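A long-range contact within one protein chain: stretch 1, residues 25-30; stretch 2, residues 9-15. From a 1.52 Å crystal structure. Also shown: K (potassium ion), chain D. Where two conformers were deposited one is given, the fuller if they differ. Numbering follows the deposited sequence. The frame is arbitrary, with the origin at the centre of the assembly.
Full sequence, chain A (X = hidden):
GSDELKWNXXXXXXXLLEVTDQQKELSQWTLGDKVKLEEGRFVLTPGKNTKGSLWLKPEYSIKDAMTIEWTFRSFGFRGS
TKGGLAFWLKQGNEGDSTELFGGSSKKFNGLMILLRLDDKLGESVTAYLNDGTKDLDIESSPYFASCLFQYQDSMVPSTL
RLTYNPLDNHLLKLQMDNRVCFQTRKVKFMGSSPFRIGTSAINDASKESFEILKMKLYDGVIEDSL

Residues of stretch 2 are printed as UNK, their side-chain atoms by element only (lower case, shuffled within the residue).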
# COMPACT_ATOMS: atom_id res chain seq x y z
N GLU A 25 -8.60 17.54 -8.38
CA GLU A 25 -9.17 16.31 -7.85
C GLU A 25 -8.11 15.46 -7.16
O GLU A 25 -8.47 14.57 -6.41
CB GLU A 25 -9.89 15.51 -8.96
CG GLU A 25 -10.98 16.31 -9.66
CD GLU A 25 -11.56 15.58 -10.86
OE1 GLU A 25 -11.47 16.13 -11.97
OE2 GLU A 25 -12.07 14.45 -10.67
N LEU A 26 -6.83 15.75 -7.39
CA LEU A 26 -5.75 15.04 -6.69
C LEU A 26 -5.03 15.91 -5.67
O LEU A 26 -3.92 15.61 -5.25
CB LEU A 26 -4.76 14.46 -7.70
CG LEU A 26 -5.32 13.43 -8.69
CD1 LEU A 26 -4.28 13.17 -9.79
CD2 LEU A 26 -5.68 12.18 -7.96
N SER A 27 -5.65 17.00 -5.24
CA SER A 27 -5.00 17.97 -4.36
C SER A 27 -4.57 17.43 -3.00
O SER A 27 -3.61 17.91 -2.42
CB SER A 27 -5.89 19.20 -4.17
OG SER A 27 -7.01 18.91 -3.39
N GLN A 28 -5.25 16.38 -2.55
CA GLN A 28 -4.99 15.75 -1.26
C GLN A 28 -3.90 14.66 -1.36
O GLN A 28 -3.58 14.04 -0.36
CB GLN A 28 -6.31 15.16 -0.72
CG GLN A 28 -7.32 16.17 -0.16
CD GLN A 28 -6.75 17.36 0.56
OE1 GLN A 28 -6.79 18.48 0.05
NE2 GLN A 28 -6.26 17.13 1.76
N TRP A 29 -3.35 14.45 -2.56
CA TRP A 29 -2.37 13.37 -2.82
C TRP A 29 -1.03 13.93 -3.26
O TRP A 29 -0.97 14.88 -4.06
CB TRP A 29 -2.88 12.42 -3.90
CG TRP A 29 -4.00 11.57 -3.42
CD1 TRP A 29 -5.32 11.88 -3.42
CD2 TRP A 29 -3.89 10.28 -2.83
NE1 TRP A 29 -6.06 10.87 -2.85
CE2 TRP A 29 -5.20 9.86 -2.48
CE3 TRP A 29 -2.81 9.43 -2.54
CZ2 TRP A 29 -5.46 8.62 -1.88
CZ3 TRP A 29 -3.06 8.20 -1.94
CH2 TRP A 29 -4.38 7.81 -1.62
N THR A 30 0.03 13.32 -2.77
CA THR A 30 1.39 13.58 -3.24
C THR A 30 1.82 12.48 -4.19
O THR A 30 1.79 11.31 -3.82
CB THR A 30 2.35 13.61 -2.05
OG1 THR A 30 1.97 14.68 -1.17
CG2 THR A 30 3.76 13.94 -2.50
N UNK A 9 -14.34 10.94 0.84
CA UNK A 9 -13.74 11.52 -0.37
C UNK A 9 -12.40 12.15 -0.10
O UNK A 9 -11.48 12.05 -0.92
c UNK A 9 -17.69 12.50 -3.30
n UNK A 9 -18.54 11.41 -2.78
c UNK A 9 -15.87 11.95 -1.66
c UNK A 9 -16.78 13.04 -2.21
c UNK A 9 -14.67 12.56 -0.99
N UNK A 10 -12.27 12.79 1.06
CA UNK A 10 -11.04 13.47 1.45
C UNK A 10 -9.83 12.57 1.62
O UNK A 10 -8.69 13.02 1.48
N UNK A 11 -10.07 11.29 1.91
CA UNK A 11 -9.00 10.31 2.06
C UNK A 11 -9.09 9.18 1.04
O UNK A 11 -8.62 8.06 1.27
c UNK A 11 -7.91 12.57 6.52
c UNK A 11 -9.06 9.75 3.48
c UNK A 11 -9.21 12.55 6.07
c UNK A 11 -7.37 10.79 5.03
o UNK A 11 -7.55 13.48 7.51
c UNK A 11 -6.97 11.70 6.01
c UNK A 11 -9.58 11.64 5.08
c UNK A 11 -8.66 10.75 4.55
N UNK A 12 -9.68 9.46 -0.11
CA UNK A 12 -9.77 8.52 -1.23
C UNK A 12 -9.19 9.11 -2.49
O UNK A 12 -8.96 10.32 -2.58
o UNK A 12 -11.84 7.60 -0.31
c UNK A 12 -11.23 8.11 -1.48
N UNK A 13 -8.89 8.26 -3.45
CA UNK A 13 -8.61 8.72 -4.80
C UNK A 13 -9.95 9.00 -5.47
O UNK A 13 -10.93 8.29 -5.25
c UNK A 13 -5.77 6.38 -6.11
c UNK A 13 -5.61 8.91 -5.78
c UNK A 13 -7.85 7.68 -5.62
c UNK A 13 -6.35 7.59 -5.38
N UNK A 14 -9.98 10.01 -6.33
CA UNK A 14 -11.18 10.24 -7.14
C UNK A 14 -11.26 9.13 -8.17
O UNK A 14 -10.29 8.37 -8.34
c UNK A 14 -10.90 11.59 -7.79
c UNK A 14 -9.45 11.62 -7.94
c UNK A 14 -8.90 10.94 -6.69
N UNK A 15 -12.38 9.01 -8.87
CA UNK A 15 -12.43 8.05 -9.94
C UNK A 15 -11.43 8.53 -10.98
O UNK A 15 -11.59 9.59 -11.56
c UNK A 15 -13.86 6.94 -11.64
c UNK A 15 -13.84 7.89 -10.49
n UNK A 15 -14.37 5.73 -11.41
o UNK A 15 -13.40 7.27 -12.73
K K D . -1.40 16.38 -6.11
O HOH W 1 -13.05 11.89 -11.01
O HOH W 2 0.54 18.53 -4.79
O HOH W 3 -1.45 15.92 -9.00

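Position 9 carries four carbons in an unbranched row ending in a nitrogen, the pattern of a lysine. The side chain is out of reach of stretch 1 and takes no part in the contact. The residue is Lys9, and with the next position it forms a short 3-10 segment.

Position 10 has no side-chain atoms at all. Its contribution is made by backbone: the carbonyl O of position 10 lies 3.8 Å from CG of Gln28, a van der Waals approach. The absence of any side-chain atom leaves glycine. An ideal CB built on Gly10 would sit 5.3 Å from Gln28 CG, so the space beside it is not closed off by stretch 1.

Position 11 shows one carbon leading to a six-carbon ring that bears one oxygen. The CA-to-CB bond points away, and the side chain makes no close approach to stretch 1. Only the backbone reaches across, with O of position 11 4.5 Å from CZ2 of Trp29. The ring and its oxygen form a phenol, and the residue is therefore Tyr11; its hydroxyl is hydrogen-bonded elsewhere in the structure.

Position 12 has one carbon followed by one oxygen, with no further branch. Its CA-to-CB bond also points away, yet the residue supplies the one direct hydrogen bond between the stretches: NE1 of Trp29 donates to the backbone O of position 12 over 3.0 Å, with an N-H...O angle of 163°. The acceptor lies at the edge of the indole, near its plane, where the N-H bond is directed. The single carbon and oxygen make this Ser12. Within stretch 2, the backbone N of Ser12 donates to O of Lys9 at 3.3 Å, closing a local turn.

Position 13 has four carbons forked at the second. The CA-to-CB bond points sideways, but the end of the side chain comes nearer: one terminal carbon of position 13 lies 3.5 Å from the centroid of the five-membered ring of Trp29, 12° off the ring normal, a CH-pi contact over the face. The same carbon is 3.9 Å from CD2 of Leu26. The fork after one methylene identifies Leu13 rather than isoleucine, which branches at CB, and the carbon in contact is CD2.

Position 14 has three carbons closing a ring onto the backbone nitrogen. One ring carbon of position 14 sits 3.5 Å from the backbone O of Glu25, and another packs 3.7 Å from CD2 of Leu26. The ring closed onto N defines Pro14, and these atoms are CG and CD.

Position 15 has two carbons, the second carrying one oxygen and one nitrogen. The CA-to-CB bond points away, but water 1 donates both to the backbone O of position 15 and to OE2 of Glu25, each at 2.8 Å. The amide makes this Asn15.

The contact thus combines an apolar cluster of Leu26, Trp29, Leu13 and Pro14 with one polar anchor at the indole edge. The type I turn from Leu26 to Trp29, closed by Trp29 N to Leu26 O at 3.0 Å, carries both apolar residues of stretch 1. Potassium binds the same turn, through O of Leu26 at 2.8 Å and O of Trp29 at 2.6 Å.

Stretch 2 9-15: KGYSLPN
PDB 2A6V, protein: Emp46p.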